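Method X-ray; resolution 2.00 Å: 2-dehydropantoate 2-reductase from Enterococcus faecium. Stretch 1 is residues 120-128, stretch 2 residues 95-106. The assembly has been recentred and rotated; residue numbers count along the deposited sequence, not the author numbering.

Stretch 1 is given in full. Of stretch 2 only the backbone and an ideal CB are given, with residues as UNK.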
# COMPACT_ATOMS: atom_id res chain seq x y z
N GLU B 120 23.13 23.17 13.90
CA GLU B 120 24.34 23.91 13.52
C GLU B 120 25.63 23.10 13.75
O GLU B 120 26.66 23.37 13.13
CB GLU B 120 24.41 25.30 14.20
CG GLU B 120 25.13 25.35 15.55
CD GLU B 120 25.15 26.73 16.21
OE1 GLU B 120 24.10 27.19 16.70
OE2 GLU B 120 26.24 27.35 16.29
N ASN B 121 25.56 22.10 14.62
CA ASN B 121 26.72 21.26 14.93
C ASN B 121 26.69 19.88 14.27
O ASN B 121 27.49 19.01 14.62
CB ASN B 121 26.85 21.09 16.44
CG ASN B 121 27.32 22.35 17.16
OD1 ASN B 121 27.14 22.49 18.38
ND2 ASN B 121 27.97 23.25 16.44
N ILE B 122 25.77 19.68 13.32
CA ILE B 122 25.64 18.38 12.65
C ILE B 122 26.19 18.44 11.23
O ILE B 122 25.92 19.40 10.48
CB ILE B 122 24.18 17.87 12.62
CG1 ILE B 122 23.62 17.79 14.04
CG2 ILE B 122 24.11 16.48 11.99
CD1 ILE B 122 22.15 17.43 14.12
N TYR B 123 26.96 17.42 10.87
CA TYR B 123 27.57 17.31 9.56
C TYR B 123 27.26 15.92 9.00
O TYR B 123 27.16 14.95 9.75
CB TYR B 123 29.08 17.56 9.63
CG TYR B 123 29.45 18.91 10.22
CD1 TYR B 123 29.70 20.00 9.40
CD2 TYR B 123 29.50 19.10 11.60
CE1 TYR B 123 30.00 21.24 9.93
CE2 TYR B 123 29.80 20.33 12.15
CZ TYR B 123 30.06 21.39 11.30
OH TYR B 123 30.35 22.62 11.83
N ILE B 124 27.07 15.86 7.69
CA ILE B 124 26.73 14.60 7.02
C ILE B 124 27.79 14.31 5.99
O ILE B 124 28.30 15.23 5.35
CB ILE B 124 25.35 14.68 6.34
CG1 ILE B 124 25.21 15.96 5.50
CG2 ILE B 124 24.26 14.63 7.39
CD1 ILE B 124 24.05 15.92 4.53
N GLY B 125 28.14 13.03 5.84
CA GLY B 125 29.16 12.67 4.87
C GLY B 125 29.09 11.25 4.33
O GLY B 125 28.30 10.42 4.77
N ASN B 126 29.93 11.01 3.33
CA ASN B 126 30.10 9.70 2.72
C ASN B 126 31.55 9.34 2.84
O ASN B 126 32.41 10.21 2.71
CB ASN B 126 29.72 9.72 1.23
CG ASN B 126 28.24 9.98 1.01
OD1 ASN B 126 27.84 10.54 -0.01
ND2 ASN B 126 27.41 9.57 1.96
N THR B 127 31.84 8.07 3.08
CA THR B 127 33.22 7.59 3.08
C THR B 127 33.40 6.55 1.97
O THR B 127 32.54 5.69 1.79
CB THR B 127 33.67 7.02 4.44
OG1 THR B 127 34.96 6.41 4.29
CG2 THR B 127 32.68 5.98 4.97
N MET B 128 34.50 6.66 1.23
CA MET B 128 34.81 5.72 0.15
C MET B 128 36.00 4.82 0.50
O MET B 128 36.48 4.07 -0.35
CB MET B 128 35.03 6.47 -1.17
CG MET B 128 33.75 6.66 -1.98
SD MET B 128 32.94 8.27 -2.01
CE MET B 128 33.15 8.94 -0.37
N UNK B 95 29.22 17.97 24.96
CA UNK B 95 29.24 19.32 25.52
C UNK B 95 28.57 20.26 24.53
O UNK B 95 28.14 19.83 23.45
CB UNK B 95 30.67 19.78 25.83
N UNK B 96 28.46 21.53 24.90
CA UNK B 96 27.69 22.49 24.13
C UNK B 96 28.16 22.58 22.68
O UNK B 96 27.34 22.66 21.77
CB UNK B 96 27.77 23.87 24.79
N UNK B 97 29.47 22.56 22.47
CA UNK B 97 30.07 22.74 21.15
C UNK B 97 30.46 21.44 20.43
O UNK B 97 31.17 21.49 19.43
CB UNK B 97 31.31 23.62 21.29
N UNK B 98 30.01 20.30 20.94
CA UNK B 98 30.35 19.03 20.33
C UNK B 98 29.73 18.93 18.95
O UNK B 98 28.53 19.19 18.77
CB UNK B 98 29.89 17.87 21.21
N UNK B 99 30.56 18.57 17.97
CA UNK B 99 30.09 18.40 16.61
C UNK B 99 29.86 16.92 16.35
O UNK B 99 30.53 16.07 16.96
CB UNK B 99 31.08 18.99 15.61
N UNK B 100 28.91 16.62 15.47
CA UNK B 100 28.59 15.25 15.11
C UNK B 100 28.72 15.09 13.60
O UNK B 100 28.08 15.81 12.84
CB UNK B 100 27.18 14.87 15.58
N UNK B 101 29.53 14.13 13.18
CA UNK B 101 29.68 13.80 11.77
C UNK B 101 29.08 12.43 11.53
O UNK B 101 29.54 11.44 12.09
CB UNK B 101 31.15 13.84 11.34
N UNK B 102 28.02 12.40 10.73
CA UNK B 102 27.37 11.16 10.39
C UNK B 102 27.92 10.61 9.08
O UNK B 102 27.96 11.31 8.06
CB UNK B 102 25.86 11.36 10.30
N UNK B 103 28.39 9.37 9.12
CA UNK B 103 28.81 8.66 7.92
C UNK B 103 27.84 7.52 7.61
O UNK B 103 28.15 6.62 6.83
CB UNK B 103 30.23 8.12 8.09
N UNK B 104 26.64 7.59 8.20
CA UNK B 104 25.55 6.69 7.86
C UNK B 104 24.89 7.23 6.59
O UNK B 104 24.43 8.37 6.55
CB UNK B 104 24.55 6.57 9.01
N UNK B 105 24.85 6.41 5.55
CA UNK B 105 24.23 6.80 4.30
C UNK B 105 22.73 6.56 4.39
O UNK B 105 22.23 5.51 3.98
CB UNK B 105 24.84 6.03 3.12
N UNK B 106 22.01 7.54 4.95
CA UNK B 106 20.55 7.48 5.06
C UNK B 106 19.91 8.84 5.33
O UNK B 106 20.57 9.78 5.74
CB UNK B 106 20.16 6.51 6.17

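Strand 122-127 pairs in parallel with the strand running from about 98 to 102, so at 100 and 102 the backbone does the joining, and the side chains within the strand must suit their face of the sheet.

Position 95 opens a type I turn that closes at 98, with nothing of stretch 1 within reach of its CB. A long polar chain would do as well as many others; it is K95, whose N donates to the side chain of the residue closing the turn. At 96 the CB points sideways into open space, where a flexible or charged residue fits, and K96 is found. Position 97, with phi/psi of -98/12, is the third residue of the turn, where D, N or S is common. Its CB points away, 5.2 Å from N121 OD1. The residue is D97: OD1 forms a salt bridge with K96 NZ at 3.2 Å, and water 1 donates weakly to D97 OD1 and also to N121 OD1.

Position 98 also turns its CB away from stretch 1, and many residues suit its backbone; a short hydroxyl or other acceptor side chain can also close on N of position 95. T98 does so: its OG1 accepts from K95 N at 2.9 Å, tying the ends of the turn together.

Position 99 is more demanding. Its CB points sideways, 3.9 Å from Y123 CE2, and the phenol hydroxyl lies farther along the same ring edge. A small residue would leave that hydroxyl unanswered from here; a chain long enough to carry an acceptor, such as E or Q, could meet it. In E99, chi1 m and chi2 t extend the chain, and OE2 accepts from Y123 OH at 2.8 Å.

At 100 the backbone is fully engaged: N donates to N121 O (2.9 Å) and O accepts from Y123 N (2.8 Å). The CB shares a face with I122, so valine, isoleucine or leucine would fit; V100 is beta-branched and apolar, as its neighbour is.

Position 101 is bridged with Y123, their side chains on the same face. G125 leaves room on that side, which invites a branched apolar chain. L101 brings CD1 to 4.0 Å from Y123 CB and 4.2 Å from G125 N.

Position 102 returns to the face of I122 and I124, its CB 4.7 Å from I124 CG2. A compact residue such as A, C, V or S is adequate. C102 donates from N to Y123 O (2.9 Å), accepts at O from G125 N (2.8 Å), and its SG accepts a weak hydrogen bond from N of position 104.

At 103 the CB is 4.5 Å from T127 CG2, beside side-chainless G125, so an apolar chain suits. L103 places CG 4.4 Å from T127 CG2; a CB on G125 would come within 3.2 Å of L103 CD1.

Position 104 points away; stretch 1 sets no demand here, and many residues would do. It is L104, whose N gives the weak bond to C102 SG at 3.2 Å. At 105 the CB lies 4.5 Å from N126 ND2, inviting an acceptor, D or N. N105 OD1 accepts weakly from N126 ND2 at 3.0 Å, and water 3 bridges it to T127 N. At 106, out of reach, stretch 1 makes no demand, and the extended phi/psi of -162/164 does not by itself call for glycine; the residue is G106.

Stretch 2, residues 95-106: KKDTEVLCLLNG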
# COMPACT_ATOMS: atom_id res chain seq x y z
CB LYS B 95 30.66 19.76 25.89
CG LYS B 95 31.73 19.55 24.84
CD LYS B 95 33.10 19.92 25.36
CE LYS B 95 34.13 19.91 24.24
NZ LYS B 95 35.52 19.95 24.76
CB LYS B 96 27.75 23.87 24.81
CG LYS B 96 26.80 24.90 24.21
CD LYS B 96 26.67 26.15 25.08
CE LYS B 96 28.01 26.85 25.31
NZ LYS B 96 28.70 27.22 24.04
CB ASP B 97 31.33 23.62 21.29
CG ASP B 97 31.00 25.04 21.71
OD1 ASP B 97 29.81 25.41 21.64
OD2 ASP B 97 31.93 25.77 22.11
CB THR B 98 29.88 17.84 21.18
OG1 THR B 98 30.61 17.82 22.41
CG2 THR B 98 30.09 16.52 20.44
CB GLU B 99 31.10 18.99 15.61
CG GLU B 99 31.27 20.48 15.82
CD GLU B 99 32.09 21.14 14.74
OE1 GLU B 99 33.15 20.64 14.36
OE2 GLU B 99 31.65 22.22 14.28
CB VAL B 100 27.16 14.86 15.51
CG1 VAL B 100 26.85 13.43 15.08
CG2 VAL B 100 26.94 15.01 17.01
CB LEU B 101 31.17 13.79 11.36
CG LEU B 101 31.48 13.26 9.96
CD1 LEU B 101 30.78 14.06 8.88
CD2 LEU B 101 32.99 13.26 9.74
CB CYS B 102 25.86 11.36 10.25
SG CYS B 102 25.05 9.77 9.97
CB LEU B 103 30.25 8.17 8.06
CG LEU B 103 31.40 9.11 7.71
CD1 LEU B 103 30.98 10.56 7.65
CD2 LEU B 103 32.58 8.91 8.65
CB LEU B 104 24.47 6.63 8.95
CG LEU B 104 24.52 6.02 10.35
CD1 LEU B 104 25.47 6.64 11.37
CD2 LEU B 104 23.07 6.03 10.85
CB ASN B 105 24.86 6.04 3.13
CG ASN B 105 26.37 6.26 3.03
OD1 ASN B 105 26.92 7.18 3.65
ND2 ASN B 105 27.04 5.42 2.25
O HOH W 1 27.45 25.35 19.24
O HOH W 2 26.60 20.52 20.18
O HOH W 3 29.59 6.55 3.98
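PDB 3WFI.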